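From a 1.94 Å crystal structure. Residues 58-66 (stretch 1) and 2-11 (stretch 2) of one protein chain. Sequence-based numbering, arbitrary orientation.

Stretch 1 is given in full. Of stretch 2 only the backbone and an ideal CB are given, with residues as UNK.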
# COMPACT_ATOMS: atom_id res chain seq x y z
N ASP A 58 -21.51 -27.82 16.77
CA ASP A 58 -20.56 -27.51 17.83
C ASP A 58 -20.21 -28.77 18.62
O ASP A 58 -19.14 -28.83 19.19
CB ASP A 58 -21.04 -26.37 18.76
CG ASP A 58 -22.17 -26.77 19.69
OD1 ASP A 58 -21.93 -27.04 20.88
OD2 ASP A 58 -23.35 -26.82 19.33
N LEU A 59 -21.11 -29.78 18.58
CA LEU A 59 -20.96 -30.97 19.38
C LEU A 59 -20.29 -32.08 18.63
O LEU A 59 -20.24 -33.20 19.15
CB LEU A 59 -22.33 -31.46 19.90
CG LEU A 59 -22.84 -31.01 21.28
CD1 LEU A 59 -22.08 -29.85 21.85
CD2 LEU A 59 -24.36 -30.77 21.40
N TRP A 60 -19.77 -31.81 17.44
CA TRP A 60 -19.24 -32.89 16.59
C TRP A 60 -17.75 -33.01 16.54
O TRP A 60 -17.19 -33.42 15.50
CB TRP A 60 -19.77 -32.80 15.15
CG TRP A 60 -21.22 -32.80 15.03
CD1 TRP A 60 -22.15 -33.17 15.97
CD2 TRP A 60 -21.96 -32.39 13.88
NE1 TRP A 60 -23.42 -32.99 15.48
CE2 TRP A 60 -23.33 -32.52 14.19
CE3 TRP A 60 -21.59 -31.91 12.60
CZ2 TRP A 60 -24.33 -32.19 13.28
CZ3 TRP A 60 -22.60 -31.58 11.71
CH2 TRP A 60 -23.96 -31.73 12.06
N SER A 61 -17.06 -32.63 17.62
CA SER A 61 -15.63 -32.86 17.70
C SER A 61 -15.22 -32.97 19.16
O SER A 61 -16.00 -32.61 20.06
CB SER A 61 -14.86 -31.68 17.04
OG SER A 61 -14.97 -30.52 17.86
N ALA A 62 -13.96 -33.35 19.37
CA ALA A 62 -13.41 -33.46 20.74
C ALA A 62 -13.54 -32.15 21.50
O ALA A 62 -13.83 -32.13 22.71
CB ALA A 62 -11.94 -33.87 20.70
N GLU A 63 -13.29 -31.05 20.78
CA GLU A 63 -13.29 -29.74 21.45
C GLU A 63 -14.68 -29.43 22.00
O GLU A 63 -14.82 -28.93 23.13
CB GLU A 63 -12.82 -28.60 20.50
CG GLU A 63 -11.41 -28.80 19.92
CD GLU A 63 -11.39 -29.65 18.65
OE1 GLU A 63 -12.43 -30.20 18.23
OE2 GLU A 63 -10.32 -29.77 18.04
N GLY A 64 -15.70 -29.68 21.18
CA GLY A 64 -17.08 -29.37 21.56
C GLY A 64 -17.60 -30.30 22.65
O GLY A 64 -18.34 -29.89 23.56
N VAL A 65 -17.20 -31.57 22.56
CA VAL A 65 -17.54 -32.58 23.58
C VAL A 65 -16.93 -32.25 24.97
O VAL A 65 -17.63 -32.27 26.01
CB VAL A 65 -17.12 -33.98 23.09
CG1 VAL A 65 -17.33 -35.05 24.23
CG2 VAL A 65 -17.91 -34.36 21.87
N ALA A 66 -15.63 -31.91 24.97
CA ALA A 66 -14.91 -31.55 26.18
C ALA A 66 -15.52 -30.30 26.77
O ALA A 66 -15.64 -30.16 27.97
CB ALA A 66 -13.44 -31.31 25.84
N UNK A 2 -24.41 -37.25 13.88
CA UNK A 2 -23.36 -37.97 13.13
C UNK A 2 -22.32 -38.60 14.05
O UNK A 2 -22.21 -38.21 15.21
CB UNK A 2 -22.66 -37.02 12.15
N UNK A 3 -21.58 -39.59 13.52
CA UNK A 3 -20.54 -40.27 14.27
C UNK A 3 -19.15 -39.70 13.98
O UNK A 3 -18.88 -39.23 12.86
CB UNK A 3 -20.57 -41.77 13.95
N UNK A 4 -18.26 -39.75 14.97
CA UNK A 4 -16.90 -39.25 14.76
C UNK A 4 -15.98 -39.87 15.78
O UNK A 4 -16.41 -40.19 16.87
CB UNK A 4 -16.85 -37.72 14.85
N UNK A 5 -14.72 -40.00 15.41
CA UNK A 5 -13.73 -40.58 16.25
C UNK A 5 -12.97 -39.52 17.04
O UNK A 5 -12.75 -38.40 16.56
CB UNK A 5 -12.77 -41.42 15.41
N UNK A 6 -12.58 -39.89 18.26
CA UNK A 6 -11.82 -39.03 19.13
C UNK A 6 -10.81 -39.85 19.96
O UNK A 6 -11.00 -41.07 20.22
CB UNK A 6 -12.76 -38.24 20.04
N UNK A 7 -9.77 -39.15 20.39
CA UNK A 7 -8.80 -39.75 21.27
C UNK A 7 -9.12 -39.49 22.72
O UNK A 7 -9.41 -38.36 23.10
CB UNK A 7 -7.40 -39.23 20.94
N UNK A 8 -9.12 -40.56 23.54
CA UNK A 8 -9.40 -40.41 24.98
C UNK A 8 -8.46 -39.40 25.63
O UNK A 8 -8.89 -38.59 26.46
CB UNK A 8 -9.28 -41.76 25.69
N UNK A 9 -7.17 -39.47 25.30
CA UNK A 9 -6.19 -38.55 25.93
C UNK A 9 -6.40 -37.10 25.41
O UNK A 9 -6.15 -36.13 26.14
CB UNK A 9 -4.76 -39.01 25.64
N UNK A 10 -6.86 -36.96 24.17
CA UNK A 10 -7.17 -35.61 23.63
C UNK A 10 -8.31 -35.00 24.44
O UNK A 10 -8.21 -33.88 24.90
CB UNK A 10 -7.55 -35.68 22.15
N UNK A 11 -9.41 -35.76 24.65
CA UNK A 11 -10.52 -35.28 25.47
C UNK A 11 -10.09 -34.88 26.88
O UNK A 11 -10.47 -33.79 27.39
CB UNK A 11 -11.60 -36.36 25.55

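Position 2 directs its CA-to-CB bond toward stretch 1, and its ideal CB lies 5.0 Å from CE2 of Trp60. What stretch 1 offers here is the flat face of an indole, so a compact apolar group, aliphatic or cyclic, would suit, with C-H bonds directed at the pi cloud. The residue is Pro2. Its CG sits 3.4 Å from Trp60 CE2 and 3.6 Å from the centroid of the six-membered ring, 19° off the ring normal, which makes the contact a CH-pi interaction over the face.

Position 3, in an extended backbone (phi/psi -97/149), points away, and nothing of stretch 1 comes within 5.5 Å of its ideal CB. Stretch 1 sets no preference; the residue is Lys3, with an extended chain.

Position 4 turns back toward stretch 1, as the alternation of a strand requires. Its ideal CB is 4.4 Å from Trp60 O, and beyond it lies a space bordered by the backbone of 59-62 and the side chain of Val65. A long aliphatic or an aromatic side chain could reach across it; a small one would leave Val65 untouched. The residue is Phe4, with chi1 at 55° (p). Trp60 C lies over one face of the ring, 3.7 Å from Phe4 CE2, while Val65 CG2 meets the ring edge 3.8 Å from Phe4 CZ. Leu59 O also approaches Phe4 CZ, at 3.5 Å, and Ser61 N lies 3.6 Å from Phe4 CE2. The ring therefore packs largely against main chain, where the helix is about to begin.

Position 5 is out of reach of stretch 1, so its choice is unconstrained here; it is Asp5.

Position 6 points toward stretch 1, with its ideal CB 4.5 Å from Ala62 CB. So short a gap favours a small or branched apolar group. Val6 fits: its CG1 is 4.0 Å from Ala62 CB and 3.9 Å from Ala62 N.

Position 7 points sideways without contact, but it directly precedes a helix, where serine, threonine, aspartate or asparagine commonly caps. Ser7 does so, its OG accepting from the backbone N of position 10 at 3.2 Å, with an N-H...O angle of 156°.

Positions 8 and 9 lie out of reach and could be polar; they are Lys8 and Ser9, the latter donating from its OG to Ser7 OG at 3.3 Å.

Position 10 points toward stretch 1, its ideal CB 5.0 Å from Ala62 CB. A small or medium side chain would suit. In Asp10, OD2 lies 3.4 Å from Ala62 CB, a van der Waals contact; that oxygen is hydrogen-bonded elsewhere in the structure.

Position 11 starts sideways, 5.4 Å from Ala66 CB and 5.5 Å from Ala62 CB by its ideal CB, beside a helix surface of Ala62, Val65 and Ala66. Leucine, isoleucine or methionine could bridge the gap. Leu11 brings CD1 to 3.6 Å from Ala62 O, 3.8 Å from Ala62 CB and 4.1 Å from Val65 CG1.

Stretch 2 2-11: PKFDVSKSDL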
# COMPACT_ATOMS: atom_id res chain seq x y z
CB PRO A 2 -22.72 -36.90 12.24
CG PRO A 2 -23.13 -35.60 12.83
CD PRO A 2 -24.41 -35.81 13.58
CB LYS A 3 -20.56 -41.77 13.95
CG LYS A 3 -21.83 -42.49 14.47
CD LYS A 3 -21.81 -43.99 14.16
CE LYS A 3 -23.18 -44.59 14.43
NZ LYS A 3 -23.19 -46.07 14.16
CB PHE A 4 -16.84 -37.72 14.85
CG PHE A 4 -17.39 -37.15 16.15
CD1 PHE A 4 -18.76 -37.06 16.36
CD2 PHE A 4 -16.54 -36.69 17.14
CE1 PHE A 4 -19.28 -36.53 17.56
CE2 PHE A 4 -17.03 -36.14 18.31
CZ PHE A 4 -18.39 -36.06 18.52
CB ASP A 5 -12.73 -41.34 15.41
CG ASP A 5 -13.35 -42.50 14.67
OD1 ASP A 5 -14.45 -43.00 15.03
OD2 ASP A 5 -12.74 -43.02 13.73
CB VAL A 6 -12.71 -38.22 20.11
CG1 VAL A 6 -13.62 -37.20 19.36
CG2 VAL A 6 -13.57 -39.12 20.98
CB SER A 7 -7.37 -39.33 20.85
OG SER A 7 -6.53 -39.25 21.96
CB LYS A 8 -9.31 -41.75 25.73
CG LYS A 8 -9.56 -41.65 27.27
CD LYS A 8 -9.49 -43.11 27.86
CE LYS A 8 -9.78 -43.15 29.38
NZ LYS A 8 -8.68 -42.53 30.24
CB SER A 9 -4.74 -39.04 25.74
OG SER A 9 -4.36 -38.93 24.37
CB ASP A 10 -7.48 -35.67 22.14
CG ASP A 10 -7.66 -34.30 21.50
OD1 ASP A 10 -6.89 -33.39 21.84
OD2 ASP A 10 -8.51 -34.07 20.60
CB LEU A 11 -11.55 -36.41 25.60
CG LEU A 11 -12.77 -36.63 24.69
CD1 LEU A 11 -13.32 -35.53 23.77
CD2 LEU A 11 -12.94 -38.06 24.18
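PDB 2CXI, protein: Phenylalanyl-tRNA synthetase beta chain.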